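Local coordinates for protein geranylgeranyl pyrophosphate synthase (Corynebacterium glutamicum, PDB 3LMD) that probably condenses isopentenyl diphosphate with allylic diphosphates to lengthen prenyl chains, a magnesium-dependent step of isoprenoid biosynthesis, at residues Met177-Gly182 against Arg197-Val202; Glu190-Val195 against Phe265-Leu270; Val232-Gln237 against Tyr318-Ile323; Ile242-Ser247 against Gly257-Glu262; Tyr271-Asp276 against Glu282-Leu287. All coordinates share one frame; numbering follows the deposited sequence.

Contact 1 (Met177-Gly182 against Arg197-Val202); sequences MRETVG and REKTGV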
# COMPACT_ATOMS: atom_id res chain seq x y z
N MET A 177 2.64 1.89 13.00
CA MET A 177 2.30 0.72 13.86
C MET A 177 2.81 0.96 15.28
O MET A 177 2.13 0.65 16.24
CB MET A 177 2.93 -0.58 13.30
CG MET A 177 2.43 -1.86 14.02
SD MET A 177 0.66 -2.26 13.64
CE MET A 177 0.95 -3.19 12.17
N ARG A 178 4.01 1.51 15.39
CA ARG A 178 4.60 1.82 16.71
C ARG A 178 3.72 2.80 17.48
O ARG A 178 3.44 2.64 18.67
CB ARG A 178 6.02 2.39 16.55
CG ARG A 178 6.78 2.58 17.90
CD ARG A 178 8.13 3.27 17.69
NE ARG A 178 9.06 2.55 16.81
CZ ARG A 178 9.91 1.61 17.25
NH1 ARG A 178 9.90 1.23 18.53
NH2 ARG A 178 10.73 1.01 16.40
N GLU A 179 3.28 3.84 16.80
CA GLU A 179 2.39 4.79 17.45
C GLU A 179 1.06 4.13 17.85
O GLU A 179 0.52 4.41 18.93
CB GLU A 179 2.12 5.97 16.52
CG GLU A 179 1.20 7.03 17.14
CD GLU A 179 0.94 8.16 16.18
OE1 GLU A 179 0.69 7.87 14.99
OE2 GLU A 179 1.00 9.33 16.60
N THR A 180 0.54 3.28 16.98
CA THR A 180 -0.71 2.54 17.24
C THR A 180 -0.62 1.60 18.45
O THR A 180 -1.52 1.60 19.29
CB THR A 180 -1.19 1.75 16.00
OG1 THR A 180 -1.44 2.66 14.93
CG2 THR A 180 -2.50 1.01 16.31
N VAL A 181 0.44 0.81 18.55
CA VAL A 181 0.58 -0.10 19.71
C VAL A 181 1.00 0.60 21.00
O VAL A 181 0.76 0.10 22.10
CB VAL A 181 1.57 -1.27 19.45
CG1 VAL A 181 1.18 -2.04 18.17
CG2 VAL A 181 2.98 -0.76 19.38
N GLY A 182 1.66 1.75 20.89
CA GLY A 182 2.05 2.47 22.09
C GLY A 182 3.39 2.08 22.67
O GLY A 182 4.08 1.19 22.16
N ARG A 197 11.04 9.77 14.34
CA ARG A 197 12.08 9.38 13.36
C ARG A 197 11.47 8.56 12.22
O ARG A 197 11.78 8.77 11.03
CB ARG A 197 13.18 8.56 14.04
CG ARG A 197 14.34 8.16 13.12
CD ARG A 197 15.40 7.30 13.88
NE ARG A 197 14.77 6.22 14.64
CZ ARG A 197 14.39 5.05 14.13
NH1 ARG A 197 14.58 4.79 12.84
NH2 ARG A 197 13.80 4.15 14.92
N GLU A 198 10.61 7.59 12.56
CA GLU A 198 10.00 6.70 11.56
C GLU A 198 8.85 7.30 10.78
O GLU A 198 8.80 7.20 9.55
CB GLU A 198 9.55 5.38 12.21
CG GLU A 198 10.74 4.59 12.76
CD GLU A 198 10.30 3.50 13.73
OE1 GLU A 198 9.16 3.56 14.22
OE2 GLU A 198 11.12 2.63 14.04
N LYS A 199 7.91 7.92 11.48
CA LYS A 199 6.74 8.50 10.83
C LYS A 199 7.04 9.73 10.02
O LYS A 199 6.35 9.99 9.02
CB LYS A 199 5.67 8.91 11.86
CG LYS A 199 4.81 7.80 12.40
CD LYS A 199 3.52 8.38 13.06
CE LYS A 199 2.51 8.93 12.06
NZ LYS A 199 1.24 9.39 12.78
N THR A 200 8.01 10.53 10.47
CA THR A 200 8.26 11.84 9.84
C THR A 200 9.68 12.03 9.28
O THR A 200 9.86 12.50 8.14
CB THR A 200 8.04 13.00 10.85
OG1 THR A 200 6.69 12.98 11.33
CG2 THR A 200 8.32 14.36 10.19
N GLY A 201 10.70 11.70 10.07
CA GLY A 201 12.08 11.98 9.64
C GLY A 201 12.47 11.22 8.38
O GLY A 201 13.15 11.78 7.49
N VAL A 202 12.07 9.94 8.28
CA VAL A 202 12.68 9.10 7.23
C VAL A 202 12.27 9.57 5.84
O VAL A 202 13.01 9.40 4.88
CB VAL A 202 12.37 7.55 7.31
CG1 VAL A 202 13.09 6.90 8.49
CG2 VAL A 202 10.84 7.29 7.30
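Arg-178 and Glu-198 join helix 159-181 to helix 188-214 through a side-on salt bridge, their side chains crossing at about a right angle. From Arg-178 CB, which lies 4.1 Å from Glu-198 OE1, the chain runs extended until it bends about CG-CD (chi3 -60°), bringing CD to 3.6 Å from that oxygen. NE donates to Glu-198 OE1 at 2.8 Å along a nearly straight path (167°), with OE1 in the guanidinium plane. At the tip, NH2 reaches the syn lone pair of Glu-198 OE2 at 2.9 Å. The same OE2 takes a weak bond from Arg-197 NH2, giving a three-residue network. One helical position on, Lys-199 NZ donates to Glu-179 OE1 at 2.7 Å. By sequence, Lys-199 and Thr-200 match the Lys-Thr pair of prenyl synthases. Lys-199 lies near Asp-115 and Glu-179 near Asp-119, both known calcium ligands of this protein, though this chain holds no calcium. Two oppositely oriented ion pairs therefore link the helices, and the two-nitrogen grip should fix the Glu-198 carboxylate's rotation.

Contact 2 (Glu190-Val195 against Phe265-Leu270); sequences EHYTNV and FTLPVL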
# COMPACT_ATOMS: atom_id res chain seq x y z
N GLU A 190 12.18 7.50 24.49
CA GLU A 190 12.67 6.67 23.38
C GLU A 190 11.55 6.31 22.40
O GLU A 190 11.74 6.32 21.18
CB GLU A 190 13.31 5.38 23.91
CG GLU A 190 14.58 5.62 24.70
CD GLU A 190 15.30 4.32 25.08
OE1 GLU A 190 14.75 3.23 24.83
OE2 GLU A 190 16.42 4.41 25.62
N HIS A 191 10.38 5.94 22.94
CA HIS A 191 9.21 5.65 22.12
C HIS A 191 8.84 6.86 21.26
O HIS A 191 8.64 6.75 20.05
CB HIS A 191 8.02 5.26 23.00
CG HIS A 191 6.73 5.09 22.25
ND1 HIS A 191 6.50 4.01 21.42
CD2 HIS A 191 5.62 5.86 22.19
CE1 HIS A 191 5.29 4.11 20.91
NE2 HIS A 191 4.73 5.22 21.37
N TYR A 192 8.71 8.02 21.91
CA TYR A 192 8.33 9.23 21.22
C TYR A 192 9.35 9.50 20.14
O TYR A 192 8.98 9.82 19.03
CB TYR A 192 8.29 10.41 22.21
CG TYR A 192 8.25 11.79 21.57
CD1 TYR A 192 7.04 12.42 21.33
CD2 TYR A 192 9.43 12.48 21.30
CE1 TYR A 192 6.99 13.69 20.77
CE2 TYR A 192 9.40 13.74 20.73
CZ TYR A 192 8.18 14.36 20.48
OH TYR A 192 8.14 15.62 19.93
N THR A 193 10.62 9.39 20.47
CA THR A 193 11.69 9.70 19.51
C THR A 193 11.64 8.76 18.30
O THR A 193 11.78 9.20 17.15
CB THR A 193 13.08 9.63 20.16
OG1 THR A 193 13.17 10.63 21.16
CG2 THR A 193 14.20 9.87 19.10
N ASN A 194 11.43 7.47 18.57
CA ASN A 194 11.35 6.46 17.50
C ASN A 194 10.16 6.69 16.60
O ASN A 194 10.26 6.57 15.39
CB ASN A 194 11.25 5.05 18.09
CG ASN A 194 12.54 4.58 18.71
OD1 ASN A 194 13.61 5.01 18.32
ND2 ASN A 194 12.45 3.70 19.69
N VAL A 195 9.01 7.00 17.19
CA VAL A 195 7.84 7.32 16.39
C VAL A 195 8.09 8.48 15.41
O VAL A 195 7.78 8.35 14.23
CB VAL A 195 6.60 7.60 17.24
CG1 VAL A 195 5.47 8.14 16.34
CG2 VAL A 195 6.15 6.29 17.96
N PHE A 265 1.02 12.71 24.98
CA PHE A 265 2.03 13.46 25.75
C PHE A 265 3.33 13.53 24.95
O PHE A 265 4.03 12.54 24.82
CB PHE A 265 2.32 12.77 27.08
CG PHE A 265 1.10 12.45 27.88
CD1 PHE A 265 0.04 13.35 27.93
CD2 PHE A 265 1.01 11.27 28.59
CE1 PHE A 265 -1.10 13.06 28.67
CE2 PHE A 265 -0.11 10.97 29.34
CZ PHE A 265 -1.17 11.86 29.37
N THR A 266 3.64 14.71 24.44
CA THR A 266 4.84 14.90 23.63
C THR A 266 6.08 15.22 24.50
O THR A 266 5.99 15.30 25.72
CB THR A 266 4.59 16.02 22.63
OG1 THR A 266 4.28 17.22 23.36
CG2 THR A 266 3.34 15.66 21.75
N LEU A 267 7.22 15.42 23.87
CA LEU A 267 8.49 15.50 24.58
C LEU A 267 8.52 16.40 25.83
O LEU A 267 9.01 15.97 26.86
CB LEU A 267 9.60 15.95 23.63
CG LEU A 267 11.02 15.70 24.08
CD1 LEU A 267 11.18 14.21 24.47
CD2 LEU A 267 11.97 16.07 22.90
N PRO A 268 8.06 17.66 25.73
CA PRO A 268 8.15 18.47 26.97
C PRO A 268 7.36 17.87 28.14
O PRO A 268 7.75 18.02 29.30
CB PRO A 268 7.50 19.80 26.58
CG PRO A 268 7.45 19.80 25.06
CD PRO A 268 7.44 18.40 24.61
N VAL A 269 6.23 17.25 27.83
CA VAL A 269 5.41 16.65 28.87
C VAL A 269 6.10 15.44 29.45
O VAL A 269 6.08 15.23 30.66
CB VAL A 269 4.00 16.21 28.32
CG1 VAL A 269 3.10 15.69 29.51
CG2 VAL A 269 3.34 17.33 27.60
N LEU A 270 6.72 14.64 28.59
CA LEU A 270 7.40 13.44 29.05
C LEU A 270 8.60 13.81 29.93
O LEU A 270 8.88 13.15 30.92
CB LEU A 270 7.89 12.58 27.88
CG LEU A 270 6.72 12.10 26.97
CD1 LEU A 270 7.29 11.44 25.68
CD2 LEU A 270 5.86 11.13 27.77
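Tyr-192, within helix 188-214, faces Thr-266 at the N-cap of helix 267-274, and their CA atoms, 7.1 Å apart, mark the closest backbone approach. With its CG anti to the backbone N (chi1 165°), the tyrosine carries its ring across the gap and lays one face against the start of the second helix. The amide N of Leu-267 sits over that face, offset toward the rim, and comes 3.6 Å from Tyr-192 CE1. Thr-266 approaches the same ring atom obliquely, its CA and CB each 3.8 Å from CE1. Over the same face, toward its CD2-CE2 side, Leu-267 crosses Tyr-192 at about a right angle: Leu-267 CB lies 3.7 Å from Tyr-192 CE2, and its CD1 reaches CD2 at 4.0 Å. The phenol oxygen is hydrogen-bonded to Asp-241 in helix 219-246, by sequence part of the second aspartate-rich motif of the prenyl synthases. One aromatic side chain thus joins three helices of the all-alpha fold, with its polar end tied to a motif residue and its ring face against a backbone amide and leucine carbons. Nearer the backbone, Leu-270 CD1 meets Tyr-192 CB at 3.8 Å. Thr-266, whose side chain makes no capping bond, also packs on Asp-241 and Ile-245.

Contact 3 (Val232-Gln237 against Tyr318-Ile323); sequences VGMIFQ and YRYMDI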
# COMPACT_ATOMS: atom_id res chain seq x y z
N VAL A 232 16.29 17.48 10.42
CA VAL A 232 15.27 18.50 10.25
C VAL A 232 13.85 17.97 10.56
O VAL A 232 13.04 18.67 11.16
CB VAL A 232 15.33 19.08 8.83
CG1 VAL A 232 13.95 19.51 8.36
CG2 VAL A 232 16.28 20.24 8.83
N GLY A 233 13.58 16.75 10.14
CA GLY A 233 12.27 16.11 10.49
C GLY A 233 12.06 16.09 12.00
O GLY A 233 10.95 16.36 12.48
N MET A 234 13.11 15.74 12.75
CA MET A 234 13.02 15.76 14.22
C MET A 234 12.75 17.17 14.74
O MET A 234 11.89 17.38 15.60
CB MET A 234 14.30 15.18 14.87
CG MET A 234 14.64 13.70 14.49
SD MET A 234 13.35 12.48 15.04
CE MET A 234 12.97 13.19 16.72
N ILE A 235 13.51 18.15 14.24
CA ILE A 235 13.34 19.53 14.65
C ILE A 235 11.92 20.00 14.38
O ILE A 235 11.28 20.58 15.27
CB ILE A 235 14.36 20.44 13.94
CG1 ILE A 235 15.78 20.11 14.43
CG2 ILE A 235 14.02 21.93 14.13
CD1 ILE A 235 16.87 20.80 13.55
N PHE A 236 11.39 19.74 13.18
CA PHE A 236 10.02 20.20 12.86
C PHE A 236 9.00 19.72 13.88
O PHE A 236 8.15 20.48 14.33
CB PHE A 236 9.57 19.71 11.47
CG PHE A 236 10.23 20.43 10.31
CD1 PHE A 236 10.90 21.62 10.50
CD2 PHE A 236 10.16 19.92 9.02
CE1 PHE A 236 11.51 22.28 9.43
CE2 PHE A 236 10.77 20.58 7.96
CZ PHE A 236 11.44 21.76 8.17
N GLN A 237 9.04 18.42 14.19
CA GLN A 237 8.02 17.83 15.04
C GLN A 237 8.18 18.26 16.51
O GLN A 237 7.19 18.53 17.18
CB GLN A 237 8.07 16.30 14.95
CG GLN A 237 6.89 15.65 15.69
CD GLN A 237 5.56 16.07 15.07
OE1 GLN A 237 5.28 15.73 13.94
NE2 GLN A 237 4.77 16.87 15.80
N TYR A 318 18.04 21.66 20.11
CA TYR A 318 19.37 22.21 19.83
C TYR A 318 20.36 21.13 19.45
O TYR A 318 21.27 21.36 18.66
CB TYR A 318 19.93 22.97 21.04
CG TYR A 318 19.18 24.23 21.39
CD1 TYR A 318 18.54 24.98 20.40
CD2 TYR A 318 19.17 24.71 22.70
CE1 TYR A 318 17.89 26.16 20.71
CE2 TYR A 318 18.51 25.89 23.02
CZ TYR A 318 17.88 26.62 22.03
OH TYR A 318 17.24 27.80 22.37
N ARG A 319 20.20 19.96 20.07
CA ARG A 319 21.06 18.83 19.79
C ARG A 319 20.86 18.35 18.33
O ARG A 319 21.84 18.04 17.63
CB ARG A 319 20.74 17.69 20.78
CG ARG A 319 21.64 16.46 20.63
CD ARG A 319 21.36 15.41 21.70
NE ARG A 319 20.14 14.66 21.43
CZ ARG A 319 20.03 13.68 20.53
NH1 ARG A 319 18.87 13.04 20.40
NH2 ARG A 319 21.07 13.34 19.77
N TYR A 320 19.61 18.29 17.88
CA TYR A 320 19.35 17.98 16.45
C TYR A 320 19.83 19.08 15.53
O TYR A 320 20.25 18.81 14.41
CB TYR A 320 17.86 17.70 16.23
CG TYR A 320 17.49 16.35 16.77
CD1 TYR A 320 17.99 15.19 16.18
CD2 TYR A 320 16.63 16.22 17.85
CE1 TYR A 320 17.67 13.92 16.67
CE2 TYR A 320 16.30 14.96 18.35
CZ TYR A 320 16.82 13.81 17.75
OH TYR A 320 16.48 12.53 18.21
N MET A 321 19.77 20.32 15.99
CA MET A 321 20.25 21.44 15.16
C MET A 321 21.76 21.33 15.01
O MET A 321 22.28 21.62 13.94
CB MET A 321 19.87 22.83 15.76
CG MET A 321 20.20 24.09 14.84
SD MET A 321 19.27 24.15 13.24
CE MET A 321 20.60 24.09 12.04
N ASP A 322 22.46 20.87 16.08
CA ASP A 322 23.91 20.61 16.00
C ASP A 322 24.19 19.50 15.01
O ASP A 322 25.11 19.58 14.21
CB ASP A 322 24.51 20.18 17.36
CG ASP A 322 24.60 21.33 18.35
OD1 ASP A 322 24.54 22.50 17.93
OD2 ASP A 322 24.73 21.04 19.56
N ILE A 323 23.39 18.44 15.05
CA ILE A 323 23.53 17.37 14.05
C ILE A 323 23.32 17.89 12.62
O ILE A 323 24.09 17.57 11.72
CB ILE A 323 22.53 16.20 14.34
CG1 ILE A 323 22.94 15.45 15.62
CG2 ILE A 323 22.45 15.21 13.15
CD1 ILE A 323 21.81 14.56 16.20
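Met-234 lies against one face of the Tyr-320 ring, joining helix 219-246 to helix 309-328. The local axes approach to 9.0 Å and run nearly antiparallel, at 155° between their N-to-C directions. The methionine forms a curved ridge that follows the flat aromatic surface. Its CB stands 3.7 Å from the ring centroid and only 4° off the normal, a CH-pi contact over the middle of the face. Its CG moves outward to 3.7 Å from Tyr-320 CE1. Because the chain then bends at both chi2 (-63°) and chi3, CE returns toward the phenol end, 3.9 Å from Tyr-320 OH, while SD keeps an oblique Met-aromatic relation to the ring. The opposite face is met near its rim by the guanidinium carbon of Arg-319. Ile-235 supplies a second bump. Its CG1 slides past Tyr-320 CB at 3.7 Å, and its CD1 enters the hollow beside the next residue, 3.8 Å from Met-321 CA and 4.1 Å from Met-321 SD. Ala-344 and Val-348 of helix 335-349 flank this end, and Thr-193 of helix 188-214 touches the tyrosine. No hydrogen bond crosses the interface, and all four contacting residues are buried, as expected of helices packed in the core of the all-alpha isoprenoid synthase fold.

Contact 4 (Ile242-Ser247 against Gly257-Glu262); sequences IIDIFS and GTDLRE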
# COMPACT_ATOMS: atom_id res chain seq x y z
N ILE A 242 6.36 21.64 21.11
CA ILE A 242 6.58 22.71 22.06
C ILE A 242 5.54 23.83 21.88
O ILE A 242 4.92 24.32 22.85
CB ILE A 242 8.00 23.28 21.92
CG1 ILE A 242 9.05 22.24 22.38
CG2 ILE A 242 8.12 24.62 22.71
CD1 ILE A 242 10.52 22.67 21.95
N ILE A 243 5.36 24.26 20.63
CA ILE A 243 4.41 25.33 20.32
C ILE A 243 2.99 24.94 20.80
O ILE A 243 2.29 25.76 21.39
CB ILE A 243 4.41 25.67 18.80
CG1 ILE A 243 5.71 26.42 18.44
CG2 ILE A 243 3.18 26.53 18.44
CD1 ILE A 243 5.96 26.55 16.92
N ASP A 244 2.61 23.69 20.59
CA ASP A 244 1.27 23.23 20.96
C ASP A 244 0.99 23.42 22.45
O ASP A 244 -0.15 23.68 22.87
CB ASP A 244 1.09 21.75 20.62
CG ASP A 244 -0.34 21.26 20.88
OD1 ASP A 244 -1.26 21.74 20.20
OD2 ASP A 244 -0.54 20.38 21.75
N ILE A 245 2.03 23.26 23.26
CA ILE A 245 1.87 23.36 24.70
C ILE A 245 2.15 24.75 25.24
O ILE A 245 1.49 25.20 26.17
CB ILE A 245 2.83 22.41 25.41
CG1 ILE A 245 2.45 20.96 25.12
CG2 ILE A 245 2.88 22.74 26.93
CD1 ILE A 245 3.64 20.03 25.19
N PHE A 246 3.15 25.42 24.69
CA PHE A 246 3.60 26.69 25.28
C PHE A 246 3.19 27.92 24.47
O PHE A 246 3.46 29.05 24.87
CB PHE A 246 5.10 26.66 25.57
CG PHE A 246 5.50 25.57 26.52
CD1 PHE A 246 5.99 24.36 26.04
CD2 PHE A 246 5.36 25.75 27.89
CE1 PHE A 246 6.33 23.35 26.91
CE2 PHE A 246 5.71 24.75 28.77
CZ PHE A 246 6.20 23.54 28.29
N SER A 247 2.57 27.66 23.33
CA SER A 247 1.82 28.65 22.54
C SER A 247 2.65 29.31 21.44
O SER A 247 3.85 29.07 21.34
CB SER A 247 1.17 29.70 23.45
OG SER A 247 0.53 30.70 22.67
N GLY A 257 -3.13 23.58 23.82
CA GLY A 257 -2.81 22.27 24.41
C GLY A 257 -3.71 21.13 23.93
O GLY A 257 -4.22 20.32 24.73
N THR A 258 -3.89 21.03 22.62
CA THR A 258 -4.83 20.05 22.06
C THR A 258 -4.34 18.58 22.12
O THR A 258 -5.14 17.66 22.23
CB THR A 258 -5.30 20.46 20.64
OG1 THR A 258 -4.29 20.15 19.68
CG2 THR A 258 -5.58 21.97 20.59
N ASP A 259 -3.02 18.37 22.07
CA ASP A 259 -2.45 17.02 22.27
C ASP A 259 -2.83 16.44 23.64
O ASP A 259 -3.19 15.26 23.78
CB ASP A 259 -0.91 17.03 22.14
CG ASP A 259 -0.41 17.24 20.72
OD1 ASP A 259 -1.05 16.72 19.79
OD2 ASP A 259 0.64 17.91 20.52
N LEU A 260 -2.72 17.27 24.67
CA LEU A 260 -3.04 16.83 26.03
C LEU A 260 -4.42 16.21 26.15
O LEU A 260 -4.58 15.12 26.71
CB LEU A 260 -2.92 17.99 27.01
CG LEU A 260 -1.49 18.41 27.30
CD1 LEU A 260 -1.45 19.74 28.03
CD2 LEU A 260 -0.80 17.31 28.09
N ARG A 261 -5.43 16.91 25.63
CA ARG A 261 -6.82 16.42 25.66
C ARG A 261 -6.94 15.00 25.11
O ARG A 261 -7.67 14.17 25.65
CB ARG A 261 -7.73 17.39 24.90
CG ARG A 261 -7.61 18.84 25.36
CD ARG A 261 -8.61 19.75 24.64
NE ARG A 261 -8.49 21.15 25.04
CZ ARG A 261 -9.23 21.73 25.98
NH1 ARG A 261 -10.14 21.03 26.65
NH2 ARG A 261 -9.06 23.02 26.27
N GLU A 262 -6.20 14.72 24.04
CA GLU A 262 -6.20 13.40 23.41
C GLU A 262 -5.53 12.33 24.25
O GLU A 262 -5.73 11.14 24.00
CB GLU A 262 -5.45 13.46 22.08
CG GLU A 262 -5.63 14.75 21.32
CD GLU A 262 -6.64 14.61 20.20
OE1 GLU A 262 -7.68 13.94 20.42
OE2 GLU A 262 -6.38 15.15 19.10
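Asp-244 near the end of helix 219-246 receives three hydrogen bonds from the start of helix 258-262, one of good geometry and two weak. The straightest runs from Asp-259 N to Asp-244 OD2, 3.2 Å long and 161° at the hydrogen, reaching the oxygen on its syn side and slightly out of the carboxylate plane. The other carboxylate oxygen, OD1, accepts a weak bond from Thr-258 OG1 at 3.5 Å. The backbone carbonyl O of Asp-244 takes a further weak bond from Gly-257 N, at 3.1 Å and 131°. With CG anti to the backbone N (chi1 -175°), the carboxylate extends toward the amide end of the short helix. Against this, Asp-259 OD2 lies 3.0 Å from Asp-244 OD2, two acceptors with no hydrogen bond between them and their carboxylate planes well inclined. By sequence, Asp-244 is the last aspartate of the second DDxxD motif of the prenyl synthases. Around the polar joint, Ile-245 packs on Pro-268 and Val-269 of helix 267-274, while Ile-245 and Leu-260 both rest on Leu-301 of helix 294-306.

Contact 5 (Tyr271-Asp276 against Glu282-Leu287); sequences YALRED and ELRDIL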
# COMPACT_ATOMS: atom_id res chain seq x y z
N TYR A 271 9.35 14.83 29.54
CA TYR A 271 10.45 15.30 30.40
C TYR A 271 9.93 15.78 31.78
O TYR A 271 10.50 15.43 32.83
CB TYR A 271 11.16 16.45 29.71
CG TYR A 271 12.23 16.00 28.73
CD1 TYR A 271 13.18 15.04 29.09
CD2 TYR A 271 12.32 16.56 27.48
CE1 TYR A 271 14.17 14.65 28.19
CE2 TYR A 271 13.30 16.17 26.58
CZ TYR A 271 14.21 15.23 26.94
OH TYR A 271 15.19 14.88 26.03
N ALA A 272 8.84 16.56 31.77
CA ALA A 272 8.26 17.09 33.03
C ALA A 272 7.79 15.95 33.92
O ALA A 272 8.01 15.97 35.13
CB ALA A 272 7.11 18.07 32.73
N LEU A 273 7.18 14.94 33.31
CA LEU A 273 6.74 13.73 34.07
C LEU A 273 7.86 12.94 34.76
O LEU A 273 7.58 12.11 35.64
CB LEU A 273 5.98 12.76 33.11
CG LEU A 273 4.55 13.17 32.81
CD1 LEU A 273 3.99 12.36 31.60
CD2 LEU A 273 3.66 13.00 34.05
N ARG A 274 9.10 13.17 34.34
CA ARG A 274 10.27 12.46 34.86
C ARG A 274 10.83 13.19 36.09
O ARG A 274 11.61 12.64 36.84
CB ARG A 274 11.33 12.40 33.74
CG ARG A 274 12.49 11.43 33.93
CD ARG A 274 13.47 11.48 32.74
NE ARG A 274 14.15 12.77 32.66
CZ ARG A 274 15.05 13.14 31.74
NH1 ARG A 274 15.42 12.31 30.77
NH2 ARG A 274 15.58 14.35 31.82
N GLU A 275 10.43 14.44 36.29
CA GLU A 275 11.10 15.28 37.31
C GLU A 275 10.82 14.87 38.73
O GLU A 275 9.66 14.57 39.07
CB GLU A 275 10.70 16.74 37.17
CG GLU A 275 11.19 17.42 35.91
CD GLU A 275 10.67 18.87 35.86
OE1 GLU A 275 10.15 19.39 36.90
OE2 GLU A 275 10.78 19.47 34.82
N ASP A 276 11.86 14.90 39.56
CA ASP A 276 11.70 14.63 40.98
C ASP A 276 11.46 15.93 41.74
O ASP A 276 12.27 16.36 42.59
CB ASP A 276 12.89 13.86 41.55
CG ASP A 276 12.67 13.42 43.00
OD1 ASP A 276 11.52 13.48 43.50
OD2 ASP A 276 13.66 13.03 43.65
N GLU A 282 2.96 16.08 40.81
CA GLU A 282 1.58 16.45 40.58
C GLU A 282 1.14 16.10 39.15
O GLU A 282 0.01 15.67 38.93
CB GLU A 282 1.33 17.95 40.83
CG GLU A 282 -0.18 18.26 40.78
CD GLU A 282 -0.56 19.67 41.21
OE1 GLU A 282 0.32 20.45 41.65
OE2 GLU A 282 -1.76 19.99 41.09
N LEU A 283 2.04 16.29 38.19
CA LEU A 283 1.79 15.88 36.80
C LEU A 283 1.63 14.36 36.68
O LEU A 283 0.74 13.89 35.95
CB LEU A 283 2.91 16.38 35.86
CG LEU A 283 2.88 17.87 35.51
CD1 LEU A 283 4.20 18.29 34.82
CD2 LEU A 283 1.70 18.22 34.61
N ARG A 284 2.47 13.60 37.36
CA ARG A 284 2.34 12.13 37.35
C ARG A 284 0.98 11.71 37.92
O ARG A 284 0.33 10.81 37.39
CB ARG A 284 3.48 11.43 38.10
CG ARG A 284 4.85 11.45 37.38
CD ARG A 284 5.94 10.60 38.08
NE ARG A 284 6.38 11.16 39.38
CZ ARG A 284 7.27 12.13 39.54
NH1 ARG A 284 7.59 12.55 40.75
NH2 ARG A 284 7.85 12.69 38.48
N ASP A 285 0.55 12.37 38.99
CA ASP A 285 -0.77 12.14 39.56
C ASP A 285 -1.90 12.43 38.58
O ASP A 285 -2.85 11.67 38.46
CB ASP A 285 -0.95 13.00 40.80
CG ASP A 285 -2.18 12.62 41.59
OD1 ASP A 285 -2.36 11.41 41.86
OD2 ASP A 285 -2.97 13.52 41.94
N ILE A 286 -1.81 13.56 37.87
CA ILE A 286 -2.88 13.96 36.99
C ILE A 286 -2.92 13.24 35.64
O ILE A 286 -4.00 12.87 35.17
CB ILE A 286 -2.87 15.48 36.75
CG1 ILE A 286 -3.04 16.21 38.09
CG2 ILE A 286 -3.96 15.86 35.73
CD1 ILE A 286 -2.86 17.75 38.01
N LEU A 287 -1.75 13.03 35.02
CA LEU A 287 -1.68 12.61 33.61
C LEU A 287 -1.66 11.11 33.43
O LEU A 287 -0.64 10.52 33.06
CB LEU A 287 -0.44 13.20 32.94
CG LEU A 287 -0.46 14.71 32.75
CD1 LEU A 287 0.82 15.17 32.08
CD2 LEU A 287 -1.66 15.12 31.93
O HOH W 1 8.91 14.05 43.05
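Leu-273 and Arg-284 bring together helices 267-274 and 278-286, two consecutive helices joined by a short turn; their CA atoms are 5.7 Å apart. The apolar part is built from small and branched side chains. Ala-272 CB meets Leu-283 CD1 at 3.6 Å, while Leu-273 CD2 reaches over the opposing backbone to 3.6 Å from Leu-283 C. The same methyl also lies 4.1 Å from Leu-287 CD1, so it touches residues four apart in the chain. Leu-304 and Leu-303 of helix 294-306 cover Ala-272 and Leu-283 respectively. The polar part depends on Arg-284. Its aliphatic chain runs past Leu-273, then bends at chi3 (-69°) to bring the guanidinium edge against carbonyls of the last turn of helix 267-274 and just beyond it. NH2 donates to Leu-273 O at 2.9 Å (164°) and to Glu-275 O at 2.7 Å (171°). Both oxygens lie in the guanidinium plane, but the nitrogen stands above each carbonyl plane, away from the lone pairs. These two nearly straight bonds should hold the group's rotation and satisfy carbonyls at the helix end. NH1 adds a weak bond to Glu-275 O. A water completes the polar edge, donating to Asp-276 OD1 at 2.7 Å and weakly accepting from Arg-284 NH1 at 3.0 Å.

Helix 188-214 serves contacts 1 and 2, whose centres are 11 Å apart and which touch where Arg-178 packs on His-191, Asn-194 and Val-195. Helix 219-246 serves contacts 3 and 4, and helix 267-274 serves contacts 2 and 5. Along the chain, contacts 1 and 2 cross, as do 2 and 3; contact 4 is nested within the loop of contact 2, and contacts 4 and 5 both within that of contact 3. Contacts 2 and 4 meet at Thr-266 and Ile-245, whereas contact 5 sits 24 Å from contact 1, centre to centre. Shared helices thus connect the ion pairs near the calcium-site aspartates, through the buried helical core, to the peripheral helix pair.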